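Long-range contacts in 7,8-dihydro-6-hydroxymethylpterin pyrophosphokinase-dihydropteroate synthase (Plasmodium falciparum, PDB 6JWS), which probably catalyses two consecutive steps of folate biosynthesis, pyrophosphorylation of 6-hydroxymethyl-7,8-dihydropterin by ATP and condensation of the product with 4-aminobenzoate to 7,8-dihydropteroate: residues B[448-453]-B[488-492]; B[121-127]-B[216-221]; B[53-58]-B[371-377]; B[46-50]-B[104-110]. The protein carries 1 engineered substitution. Numbering follows the deposited sequence.

Interaction 1 (B[448-453]-B[488-492]); sequences ERDLVV and VFKEC
Two helical segments, 448-453 and 488-492, run in roughly the same direction, their axes 10.5 Å apart at closest approach and crossing at -32°. The register pairs Arg449 with Val488 (CA to CA 5.6 Å) and Val453 with Cys492 (7.0 Å), one turn further on in each helix. Val488 (chi1 t) is the main knob: its CG2 lies 3.9 Å from Arg449 CA and 4.0 Å from Glu448 CD, while its CG1 meets Val452 CG2 at 4.1 Å. The carboxylate of Glu448 itself hydrogen-bonds to Thr483. Glu491, extended with chi1 and chi2 both t, lies at the more exposed side of the contact and forms a bidentate salt bridge with Arg449 (chi1 t, chi2 m, chi3 t): NE to OE1 is 2.8 Å and NH2 to OE2 2.7 Å. Arg449 NH1 turns to its sequence neighbour, 2.7 Å from Asp450 OD1, so one guanidinium joins two carboxylates. Val453 CG1 packs 3.7 Å from Glu491 OE2. Cys492 (chi1 m) ends the contact, its SG 4.1 Å from Val453 CG2. Val452, Val488 and Cys492 also touch Ile481 of the parallel strand 478-482, which places the pair as neighbouring outer helices of the dihydropteroate synthase TIM barrel.

Interaction 2 (B[121-127]-B[216-221]); sequences NSILKEV and DFTIFM
Leu124, Ile219 and Met221 form the apolar centre between segment 121-127, extended except at Ile123 (phi/psi -77°/-36°), which turns the chain, and the segment 216-221, whose last three residues are a strand. Leu124 (chi1 m, chi2 t) sets CB 4.3 Å from Ile219 CD1 and CD1 3.9 Å from Met221 SD; Ile219 and Met221 both have chi1 m. Leu178 of helix 177-190 touches Leu124 and Met221. Toward one end, Ser122 lies over the face of Phe217 in a CH-pi contact, its CB 3.5 Å from the ring centroid and 7° off the normal. Toward the other, Val127 CG2 packs 4.0 Å from Phe220 CB, and the Phe220 ring meets that of Phe315, a residue of the ATP pocket. CA atoms come closest at Glu126 and Ile219, 4.7 Å apart, with Ser122 opposite Phe217 at 6.5 Å. The polar edge has two direct hydrogen bonds: Val127 N to Thr218 O, 3.0 Å, and Thr218 N to Glu126 OE2, 2.8 Å, for which Glu126 takes chi1 m and chi2 t. A water donates to Lys125 O at 2.6 Å and accepts from Phe220 N at 3.3 Å. Across the strand, Ile219 and Met221 bond to strand 316-318. One direct backbone bond, one carboxylate and one water thus take the place of a regular ladder, and the loop is held against the strand largely by side-chain packing.

Interaction 3 (B[53-58]-B[371-377]); sequences YLYETV and NNKRIYV
Strand 54-57 and strand 372-377 pair antiparallel, their axes 4.6 Å apart at closest approach and 145° between their directions. Leu54 with Ile375 and Glu56 with Lys373 are hydrogen-bonded pairs; Tyr55 with Arg374 is a non-hydrogen-bonded pair. Ile375 N gives to Leu54 O (2.8 Å), Glu56 N to Lys373 O (2.9 Å) and Lys373 N to Glu56 O (2.9 Å). Beyond these the ladder loosens: Val58 N makes weak bonds to Asn372 OD1 (3.4 Å) and Asn371 O (3.5 Å), while Asn372 ND2 donates to Ile368 O.

On the face of Tyr55 and Arg374, Arg374 NH1 donates to Tyr55 OH (2.7 Å), which also bonds Asp335. Tyr53 CE2 lies over one face of the guanidinium, and Tyr53 CG is 3.2 Å from Arg374 CD. The other face packs Leu54 CB 3.8 Å from Ile375 CB. There Glu56 (chi1 and chi2 t) gives OE1 to the hydroxyls of Tyr164 and Tyr384, while a water 2.5 Å from OE2 reaches Lys373 NZ at 3.0 Å; this NZ also forms a salt bridge with Glu387. Both are inner strands, 372-377 lying between 46-57 and the outermost 382-384. Buried Glu56 is thus satisfied by hydroxyls and water, while partly exposed Arg374 has Glu599 as ion-pair partner.

Interaction 4 (B[46-50]-B[104-110]); sequences GKIIN and IDKCEEY. With CA (calcium ion), chain L.
On the antiparallel sheet of the HPPK part, strand segment 46-50 presents one side to the loop and helix start of 104-110 without backbone pairing; the nearest CA atoms, of Ile49 and Cys107, are 8.4 Å apart. Ile49 is the principal bump. With chi1 p and chi2 t it pushes CD1 into a hollow lined by Cys107 and Tyr110, 4.1 Å from Cys107 SG and 3.7 Å from Tyr110 CG, while its CG2 rests 4.2 Å from Ile104 CD1. Ile104 (chi1 p, chi2 t) fills the space between Ile49 and the long arm of Lys47, whose NZ lies 3.2 Å from Ile104 CD1. At the other end Tyr110 (chi1 t) stretches past Ile49 so that its OH accepts from Asn50 ND2 at 2.8 Å; Asn50 OD1 bonds Arg569. Cys107 is the N-cap of the helix beginning at Glu108, with a weak bond from Tyr110 N to its sulfur, whose position is less sure. Gly46, at phi 149° and psi -139°, would have a CB jammed against the preceding carbonyl. At this start of strand 46-57 its O binds calcium at 2.5 Å, beside two waters; Glu42 and Glu99 also bind the metal. At a classic beta bulge, Ile49 and Asn50 both face Val169 of strand 163-172, their CA-to-CB bonds toward 104-110. Helix 30-44 touches Ile48, and helix 547-564 touches Asn50 and Ile104.

Interaction 3 is the most buried of the four and relies on strand pairing and polar side chains with partners inside and outside the pair, whereas the others are partly buried. It shares strand 46-57 with interaction 4, but there the strand meets a loop and helix start through side chains, with a calcium site at its end. Interaction 2 closes a loop over a short strand beside the ATP pocket, with a single direct backbone bond, where interaction 4 has none; their centres are about 23 Å apart. Interaction 1 belongs to the dihydropteroate synthase barrel, its centre about 52 Å from that of interaction 2, and combines apolar helix packing with a salt-bridge network at its more exposed side.

Interaction 1 (B[448-453]-B[488-492])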
# COMPACT_ATOMS: atom_id res chain seq x y z
N GLU B 448 -30.29 -13.18 25.31
CA GLU B 448 -29.77 -12.82 23.99
C GLU B 448 -30.92 -12.55 23.04
O GLU B 448 -30.96 -11.53 22.35
CB GLU B 448 -28.83 -13.91 23.44
CG GLU B 448 -28.34 -13.64 22.00
CD GLU B 448 -27.40 -14.71 21.43
OE1 GLU B 448 -27.17 -15.73 22.10
OE2 GLU B 448 -26.92 -14.53 20.30
N ARG B 449 -31.88 -13.47 23.01
CA ARG B 449 -32.99 -13.38 22.09
C ARG B 449 -33.74 -12.06 22.29
O ARG B 449 -34.15 -11.44 21.32
CB ARG B 449 -33.93 -14.58 22.30
CG ARG B 449 -35.16 -14.55 21.41
CD ARG B 449 -36.32 -13.83 22.05
NE ARG B 449 -37.38 -13.66 21.07
CZ ARG B 449 -38.30 -12.70 21.10
NH1 ARG B 449 -38.30 -11.81 22.09
NH2 ARG B 449 -39.20 -12.62 20.14
N ASP B 450 -33.93 -11.65 23.55
CA ASP B 450 -34.68 -10.44 23.88
C ASP B 450 -33.86 -9.18 23.63
O ASP B 450 -34.43 -8.11 23.46
CB ASP B 450 -35.25 -10.45 25.31
CG ASP B 450 -36.45 -11.37 25.48
OD1 ASP B 450 -37.24 -11.53 24.52
OD2 ASP B 450 -36.56 -11.95 26.57
N LEU B 451 -32.52 -9.31 23.60
CA LEU B 451 -31.68 -8.19 23.23
C LEU B 451 -31.80 -7.90 21.75
O LEU B 451 -31.97 -6.73 21.39
CB LEU B 451 -30.22 -8.43 23.63
CG LEU B 451 -29.93 -8.25 25.12
CD1 LEU B 451 -28.50 -8.68 25.43
CD2 LEU B 451 -30.16 -6.81 25.55
N VAL B 452 -31.77 -8.95 20.90
CA VAL B 452 -31.62 -8.72 19.46
C VAL B 452 -32.94 -8.79 18.70
O VAL B 452 -33.13 -8.03 17.76
CB VAL B 452 -30.55 -9.59 18.77
CG1 VAL B 452 -29.17 -9.35 19.35
CG2 VAL B 452 -30.87 -11.07 18.84
N VAL B 453 -33.81 -9.77 19.01
CA VAL B 453 -34.96 -9.94 18.12
C VAL B 453 -35.82 -8.67 18.10
O VAL B 453 -36.12 -8.18 17.00
CB VAL B 453 -35.75 -11.24 18.35
CG1 VAL B 453 -37.04 -11.26 17.53
CG2 VAL B 453 -34.91 -12.48 18.01
N VAL B 488 -31.86 -18.57 18.54
CA VAL B 488 -31.86 -17.18 18.15
C VAL B 488 -31.82 -17.10 16.62
O VAL B 488 -32.69 -16.46 16.02
CB VAL B 488 -30.69 -16.41 18.82
CG1 VAL B 488 -30.44 -15.05 18.16
CG2 VAL B 488 -30.93 -16.24 20.32
N PHE B 489 -30.87 -17.81 16.00
CA PHE B 489 -30.76 -17.75 14.56
C PHE B 489 -32.05 -18.21 13.89
O PHE B 489 -32.46 -17.61 12.90
CB PHE B 489 -29.55 -18.51 14.00
CG PHE B 489 -29.29 -18.20 12.53
CD1 PHE B 489 -28.94 -16.93 12.12
CD2 PHE B 489 -29.38 -19.19 11.56
CE1 PHE B 489 -28.70 -16.64 10.78
CE2 PHE B 489 -29.11 -18.91 10.22
CZ PHE B 489 -28.79 -17.64 9.83
N LYS B 490 -32.67 -19.29 14.41
CA LYS B 490 -33.90 -19.83 13.83
C LYS B 490 -35.03 -18.79 13.82
O LYS B 490 -35.69 -18.59 12.81
CB LYS B 490 -34.32 -21.13 14.53
CG LYS B 490 -35.58 -21.78 13.96
CD LYS B 490 -35.91 -23.14 14.58
CE LYS B 490 -37.35 -23.55 14.38
NZ LYS B 490 -37.81 -23.37 12.98
N GLU B 491 -35.23 -18.10 14.94
CA GLU B 491 -36.32 -17.13 15.01
C GLU B 491 -36.04 -15.98 14.03
O GLU B 491 -36.97 -15.42 13.47
CB GLU B 491 -36.50 -16.62 16.44
CG GLU B 491 -37.76 -15.78 16.62
CD GLU B 491 -37.96 -15.11 17.98
OE1 GLU B 491 -37.13 -15.31 18.88
OE2 GLU B 491 -38.94 -14.37 18.12
N CYS B 492 -34.76 -15.66 13.82
CA CYS B 492 -34.41 -14.57 12.92
C CYS B 492 -34.68 -14.95 11.47
O CYS B 492 -35.27 -14.16 10.75
CB CYS B 492 -32.96 -14.13 13.08
SG CYS B 492 -32.66 -13.32 14.67

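Interaction 2 (B[121-127]-B[216-221])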
# COMPACT_ATOMS: atom_id res chain seq x y z
N ASN B 121 -20.38 -52.13 -12.01
CA ASN B 121 -20.17 -51.91 -13.43
C ASN B 121 -21.29 -51.03 -13.98
O ASN B 121 -22.41 -51.06 -13.47
CB ASN B 121 -20.02 -53.22 -14.20
CG ASN B 121 -18.76 -53.97 -13.83
OD1 ASN B 121 -17.67 -53.40 -13.76
ND2 ASN B 121 -18.89 -55.27 -13.61
N SER B 122 -20.98 -50.24 -15.01
CA SER B 122 -21.94 -49.35 -15.63
C SER B 122 -23.09 -50.15 -16.24
O SER B 122 -22.85 -51.17 -16.90
CB SER B 122 -21.28 -48.48 -16.67
OG SER B 122 -22.22 -47.58 -17.25
N ILE B 123 -24.33 -49.71 -16.02
CA ILE B 123 -25.43 -50.39 -16.68
C ILE B 123 -25.47 -49.95 -18.14
O ILE B 123 -25.76 -50.77 -19.01
CB ILE B 123 -26.79 -50.25 -15.96
CG1 ILE B 123 -27.50 -48.94 -16.31
CG2 ILE B 123 -26.67 -50.45 -14.46
CD1 ILE B 123 -28.99 -49.10 -16.50
N LEU B 124 -25.15 -48.68 -18.42
CA LEU B 124 -25.01 -48.24 -19.80
C LEU B 124 -23.72 -48.81 -20.37
O LEU B 124 -22.82 -49.19 -19.62
CB LEU B 124 -25.03 -46.71 -19.88
CG LEU B 124 -26.37 -46.03 -19.59
CD1 LEU B 124 -26.31 -44.55 -19.93
CD2 LEU B 124 -27.50 -46.70 -20.35
N LYS B 125 -23.65 -48.89 -21.70
CA LYS B 125 -22.49 -49.47 -22.36
C LYS B 125 -21.35 -48.45 -22.35
O LYS B 125 -21.57 -47.28 -22.69
CB LYS B 125 -22.84 -49.92 -23.78
CG LYS B 125 -23.35 -51.35 -23.91
CD LYS B 125 -24.20 -51.61 -25.16
CE LYS B 125 -23.62 -51.10 -26.46
NZ LYS B 125 -22.25 -51.61 -26.72
N GLU B 126 -20.15 -48.91 -21.99
CA GLU B 126 -18.97 -48.06 -21.95
C GLU B 126 -18.17 -48.16 -23.25
O GLU B 126 -18.17 -49.20 -23.91
CB GLU B 126 -18.08 -48.44 -20.76
CG GLU B 126 -18.63 -47.97 -19.42
CD GLU B 126 -17.65 -48.08 -18.26
OE1 GLU B 126 -17.36 -49.22 -17.83
OE2 GLU B 126 -17.15 -47.03 -17.81
N VAL B 127 -17.47 -47.07 -23.60
CA VAL B 127 -16.47 -47.03 -24.65
C VAL B 127 -15.08 -47.09 -24.01
O VAL B 127 -14.94 -46.86 -22.80
CB VAL B 127 -16.65 -45.81 -25.59
CG1 VAL B 127 -17.87 -45.95 -26.49
CG2 VAL B 127 -16.71 -44.48 -24.85
N ASP B 216 -16.92 -43.65 -12.25
CA ASP B 216 -15.70 -43.75 -13.05
C ASP B 216 -16.03 -44.15 -14.49
O ASP B 216 -15.17 -44.63 -15.20
CB ASP B 216 -14.74 -44.76 -12.42
CG ASP B 216 -15.34 -46.16 -12.35
OD1 ASP B 216 -16.53 -46.32 -12.71
OD2 ASP B 216 -14.60 -47.08 -11.96
N PHE B 217 -17.28 -43.93 -14.91
CA PHE B 217 -17.74 -44.41 -16.21
C PHE B 217 -17.09 -43.62 -17.35
O PHE B 217 -16.85 -42.41 -17.23
CB PHE B 217 -19.27 -44.29 -16.36
CG PHE B 217 -20.10 -45.08 -15.38
CD1 PHE B 217 -19.54 -46.07 -14.58
CD2 PHE B 217 -21.47 -44.86 -15.29
CE1 PHE B 217 -20.31 -46.77 -13.67
CE2 PHE B 217 -22.24 -45.57 -14.38
CZ PHE B 217 -21.66 -46.53 -13.58
N THR B 218 -16.86 -44.31 -18.46
CA THR B 218 -16.47 -43.71 -19.72
C THR B 218 -17.50 -44.10 -20.78
O THR B 218 -17.52 -45.25 -21.21
CB THR B 218 -15.09 -44.22 -20.15
OG1 THR B 218 -14.16 -44.11 -19.07
CG2 THR B 218 -14.55 -43.51 -21.37
N ILE B 219 -18.32 -43.14 -21.19
CA ILE B 219 -19.47 -43.39 -22.05
C ILE B 219 -19.47 -42.39 -23.20
O ILE B 219 -19.18 -41.21 -22.99
CB ILE B 219 -20.77 -43.29 -21.22
CG1 ILE B 219 -20.93 -44.49 -20.29
CG2 ILE B 219 -21.99 -43.07 -22.11
CD1 ILE B 219 -21.68 -44.17 -19.03
N PHE B 220 -19.79 -42.87 -24.42
CA PHE B 220 -20.17 -42.02 -25.53
C PHE B 220 -21.25 -42.73 -26.34
O PHE B 220 -20.98 -43.73 -27.00
CB PHE B 220 -18.96 -41.61 -26.39
CG PHE B 220 -19.16 -40.35 -27.20
CD1 PHE B 220 -19.84 -40.38 -28.41
CD2 PHE B 220 -18.69 -39.12 -26.74
CE1 PHE B 220 -20.05 -39.21 -29.13
CE2 PHE B 220 -18.89 -37.96 -27.46
CZ PHE B 220 -19.57 -38.00 -28.66
N MET B 221 -22.48 -42.20 -26.29
CA MET B 221 -23.62 -42.81 -26.95
C MET B 221 -24.07 -41.88 -28.07
O MET B 221 -24.56 -40.79 -27.80
CB MET B 221 -24.77 -43.03 -25.97
CG MET B 221 -24.57 -44.23 -25.05
SD MET B 221 -25.91 -44.48 -23.84
CE MET B 221 -27.36 -44.48 -24.89
O HOH W 1 -20.21 -46.10 -24.52

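Interaction 3 (B[53-58]-B[371-377])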
# COMPACT_ATOMS: atom_id res chain seq x y z
N TYR B 53 -16.63 -22.32 -6.08
CA TYR B 53 -17.04 -20.94 -6.15
C TYR B 53 -17.94 -20.73 -7.37
O TYR B 53 -18.00 -21.54 -8.29
CB TYR B 53 -15.84 -19.98 -6.12
CG TYR B 53 -15.19 -19.94 -4.76
CD1 TYR B 53 -15.76 -19.19 -3.72
CD2 TYR B 53 -14.06 -20.70 -4.48
CE1 TYR B 53 -15.19 -19.20 -2.45
CE2 TYR B 53 -13.49 -20.73 -3.21
CZ TYR B 53 -14.06 -19.97 -2.20
OH TYR B 53 -13.54 -20.02 -0.92
N LEU B 54 -18.62 -19.59 -7.37
CA LEU B 54 -19.26 -19.04 -8.55
C LEU B 54 -18.19 -18.29 -9.33
O LEU B 54 -17.30 -17.70 -8.72
CB LEU B 54 -20.30 -18.06 -8.01
CG LEU B 54 -21.69 -18.22 -8.60
CD1 LEU B 54 -22.73 -17.55 -7.71
CD2 LEU B 54 -21.70 -17.61 -10.00
N TYR B 55 -18.30 -18.28 -10.67
CA TYR B 55 -17.30 -17.61 -11.50
C TYR B 55 -17.96 -16.86 -12.64
O TYR B 55 -18.89 -17.35 -13.26
CB TYR B 55 -16.29 -18.61 -12.06
CG TYR B 55 -15.37 -19.20 -11.03
CD1 TYR B 55 -14.19 -18.56 -10.67
CD2 TYR B 55 -15.69 -20.40 -10.40
CE1 TYR B 55 -13.34 -19.12 -9.72
CE2 TYR B 55 -14.85 -20.97 -9.47
CZ TYR B 55 -13.68 -20.32 -9.12
OH TYR B 55 -12.86 -20.88 -8.18
N GLU B 56 -17.44 -15.66 -12.92
CA GLU B 56 -17.80 -14.96 -14.13
C GLU B 56 -16.73 -15.21 -15.18
O GLU B 56 -15.55 -14.90 -14.98
CB GLU B 56 -17.95 -13.47 -13.86
CG GLU B 56 -18.00 -12.65 -15.14
CD GLU B 56 -18.16 -11.20 -14.77
OE1 GLU B 56 -19.28 -10.82 -14.36
OE2 GLU B 56 -17.15 -10.47 -14.82
N THR B 57 -17.18 -15.78 -16.30
CA THR B 57 -16.32 -16.44 -17.27
C THR B 57 -16.44 -15.75 -18.63
O THR B 57 -17.54 -15.42 -19.09
CB THR B 57 -16.69 -17.93 -17.31
OG1 THR B 57 -15.78 -18.58 -16.42
CG2 THR B 57 -16.62 -18.54 -18.69
N VAL B 58 -15.29 -15.52 -19.26
CA VAL B 58 -15.23 -15.10 -20.65
C VAL B 58 -14.90 -16.34 -21.49
O VAL B 58 -13.92 -17.03 -21.21
CB VAL B 58 -14.20 -13.98 -20.87
CG1 VAL B 58 -13.95 -13.72 -22.36
CG2 VAL B 58 -14.62 -12.69 -20.18
N ASN B 371 -9.84 -12.40 -16.63
CA ASN B 371 -11.23 -12.30 -17.04
C ASN B 371 -12.02 -13.54 -16.61
O ASN B 371 -13.01 -13.89 -17.24
CB ASN B 371 -11.37 -12.08 -18.54
CG ASN B 371 -10.84 -10.74 -19.01
OD1 ASN B 371 -10.89 -9.74 -18.28
ND2 ASN B 371 -10.35 -10.70 -20.24
N ASN B 372 -11.56 -14.22 -15.57
CA ASN B 372 -12.30 -15.36 -15.05
C ASN B 372 -12.37 -15.19 -13.53
O ASN B 372 -11.48 -15.64 -12.82
CB ASN B 372 -11.70 -16.69 -15.50
CG ASN B 372 -11.85 -16.90 -16.99
OD1 ASN B 372 -12.95 -17.15 -17.47
ND2 ASN B 372 -10.76 -16.78 -17.74
N LYS B 373 -13.41 -14.47 -13.07
CA LYS B 373 -13.42 -13.88 -11.75
C LYS B 373 -14.17 -14.77 -10.76
O LYS B 373 -15.32 -15.16 -11.00
CB LYS B 373 -14.08 -12.50 -11.80
CG LYS B 373 -13.33 -11.46 -12.61
CD LYS B 373 -13.87 -10.06 -12.38
CE LYS B 373 -13.20 -8.97 -13.19
NZ LYS B 373 -13.88 -7.67 -12.94
N ARG B 374 -13.50 -15.04 -9.63
CA ARG B 374 -14.11 -15.69 -8.48
C ARG B 374 -15.17 -14.78 -7.85
O ARG B 374 -14.93 -13.59 -7.60
CB ARG B 374 -13.01 -16.15 -7.52
CG ARG B 374 -13.52 -16.93 -6.30
CD ARG B 374 -12.88 -18.30 -6.26
NE ARG B 374 -11.56 -18.22 -5.74
CZ ARG B 374 -10.53 -18.96 -6.12
NH1 ARG B 374 -10.65 -19.87 -7.06
NH2 ARG B 374 -9.36 -18.74 -5.54
N ILE B 375 -16.34 -15.34 -7.56
CA ILE B 375 -17.44 -14.59 -6.97
C ILE B 375 -17.78 -15.17 -5.59
O ILE B 375 -17.78 -16.38 -5.42
CB ILE B 375 -18.65 -14.67 -7.91
CG1 ILE B 375 -18.47 -13.78 -9.15
CG2 ILE B 375 -19.95 -14.35 -7.18
CD1 ILE B 375 -19.43 -14.12 -10.28
N TYR B 376 -18.14 -14.29 -4.64
CA TYR B 376 -18.77 -14.73 -3.40
C TYR B 376 -20.13 -14.04 -3.25
O TYR B 376 -20.36 -13.03 -3.92
CB TYR B 376 -17.85 -14.51 -2.18
CG TYR B 376 -17.69 -13.06 -1.78
CD1 TYR B 376 -16.80 -12.25 -2.46
CD2 TYR B 376 -18.42 -12.49 -0.75
CE1 TYR B 376 -16.60 -10.93 -2.10
CE2 TYR B 376 -18.25 -11.16 -0.39
CZ TYR B 376 -17.33 -10.37 -1.07
OH TYR B 376 -17.11 -9.05 -0.78
N VAL B 377 -21.00 -14.56 -2.37
CA VAL B 377 -22.33 -13.96 -2.23
C VAL B 377 -22.63 -13.63 -0.76
O VAL B 377 -22.49 -14.48 0.12
CB VAL B 377 -23.44 -14.84 -2.86
CG1 VAL B 377 -24.83 -14.26 -2.66
CG2 VAL B 377 -23.19 -15.06 -4.34
O HOH W 2 -16.54 -8.15 -14.26

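Interaction 4 (B[46-50]-B[104-110])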
# COMPACT_ATOMS: atom_id res chain seq x y z
N GLY B 46 -30.74 -35.93 -5.42
CA GLY B 46 -29.98 -36.54 -4.33
C GLY B 46 -29.45 -35.50 -3.35
O GLY B 46 -30.13 -34.53 -3.01
N LYS B 47 -28.21 -35.70 -2.90
CA LYS B 47 -27.63 -34.78 -1.95
C LYS B 47 -26.40 -34.06 -2.51
O LYS B 47 -25.41 -34.71 -2.85
CB LYS B 47 -27.27 -35.53 -0.66
CG LYS B 47 -26.73 -34.59 0.40
CD LYS B 47 -26.37 -35.20 1.72
CE LYS B 47 -26.46 -34.09 2.75
NZ LYS B 47 -25.47 -34.29 3.82
N ILE B 48 -26.44 -32.72 -2.49
CA ILE B 48 -25.26 -31.92 -2.80
C ILE B 48 -24.24 -32.02 -1.67
O ILE B 48 -24.51 -31.63 -0.54
CB ILE B 48 -25.66 -30.45 -3.07
CG1 ILE B 48 -26.61 -30.36 -4.27
CG2 ILE B 48 -24.41 -29.60 -3.27
CD1 ILE B 48 -27.25 -29.00 -4.45
N ILE B 49 -23.04 -32.51 -2.00
CA ILE B 49 -22.01 -32.74 -1.01
C ILE B 49 -20.74 -31.98 -1.38
O ILE B 49 -19.73 -32.15 -0.70
CB ILE B 49 -21.70 -34.24 -0.86
CG1 ILE B 49 -21.38 -34.89 -2.20
CG2 ILE B 49 -22.80 -34.99 -0.11
CD1 ILE B 49 -20.84 -36.29 -2.07
N ASN B 50 -20.76 -31.18 -2.46
CA ASN B 50 -19.64 -30.32 -2.82
C ASN B 50 -20.10 -29.24 -3.79
O ASN B 50 -21.07 -29.42 -4.52
CB ASN B 50 -18.40 -31.12 -3.27
CG ASN B 50 -17.11 -30.38 -2.98
OD1 ASN B 50 -17.11 -29.16 -2.77
ND2 ASN B 50 -16.01 -31.09 -2.97
N ILE B 104 -23.89 -34.87 8.09
CA ILE B 104 -22.93 -35.94 7.89
C ILE B 104 -21.53 -35.37 8.09
O ILE B 104 -21.29 -34.18 7.86
CB ILE B 104 -23.12 -36.52 6.47
CG1 ILE B 104 -22.78 -35.50 5.39
CG2 ILE B 104 -24.53 -37.09 6.30
CD1 ILE B 104 -22.77 -36.05 3.98
N ASP B 105 -20.60 -36.22 8.54
CA ASP B 105 -19.21 -35.82 8.65
C ASP B 105 -18.36 -36.57 7.63
O ASP B 105 -17.15 -36.36 7.55
CB ASP B 105 -18.69 -35.92 10.09
CG ASP B 105 -18.73 -37.31 10.70
OD1 ASP B 105 -19.14 -38.26 9.98
OD2 ASP B 105 -18.37 -37.43 11.90
N LYS B 106 -18.99 -37.43 6.84
CA LYS B 106 -18.27 -38.18 5.82
C LYS B 106 -19.27 -38.83 4.88
O LYS B 106 -20.45 -38.97 5.21
CB LYS B 106 -17.34 -39.22 6.44
CG LYS B 106 -16.31 -39.80 5.48
CD LYS B 106 -15.09 -40.45 6.15
CE LYS B 106 -13.99 -40.74 5.15
NZ LYS B 106 -12.77 -41.27 5.80
N CYS B 107 -18.78 -39.23 3.71
CA CYS B 107 -19.59 -39.90 2.72
C CYS B 107 -18.72 -40.88 1.96
O CYS B 107 -17.96 -40.48 1.08
CB CYS B 107 -20.23 -38.87 1.80
SG CYS B 107 -21.02 -39.63 0.37
N GLU B 108 -18.85 -42.17 2.31
CA GLU B 108 -18.00 -43.25 1.83
C GLU B 108 -18.04 -43.37 0.31
O GLU B 108 -17.00 -43.59 -0.31
CB GLU B 108 -18.36 -44.58 2.50
CG GLU B 108 -18.42 -44.51 4.03
CD GLU B 108 -17.12 -44.40 4.82
OE1 GLU B 108 -16.02 -44.45 4.21
OE2 GLU B 108 -17.20 -44.26 6.07
N GLU B 109 -19.23 -43.25 -0.30
CA GLU B 109 -19.34 -43.33 -1.75
C GLU B 109 -18.56 -42.19 -2.42
O GLU B 109 -18.03 -42.37 -3.52
CB GLU B 109 -20.81 -43.36 -2.21
CG GLU B 109 -21.54 -44.65 -1.87
CD GLU B 109 -22.23 -44.68 -0.50
OE1 GLU B 109 -22.34 -43.61 0.12
OE2 GLU B 109 -22.65 -45.78 -0.07
N TYR B 110 -18.52 -41.02 -1.76
CA TYR B 110 -17.74 -39.90 -2.26
C TYR B 110 -16.26 -40.25 -2.15
O TYR B 110 -15.52 -40.01 -3.10
CB TYR B 110 -18.04 -38.61 -1.48
CG TYR B 110 -17.33 -37.36 -1.96
CD1 TYR B 110 -17.26 -37.04 -3.31
CD2 TYR B 110 -16.78 -36.46 -1.06
CE1 TYR B 110 -16.64 -35.88 -3.74
CE2 TYR B 110 -16.18 -35.28 -1.48
CZ TYR B 110 -16.10 -34.99 -2.83
OH TYR B 110 -15.50 -33.84 -3.26
CA CA L . -31.90 -34.06 -1.35
O HOH W 3 -30.78 -35.68 -0.51
O HOH W 4 -33.43 -35.90 -1.77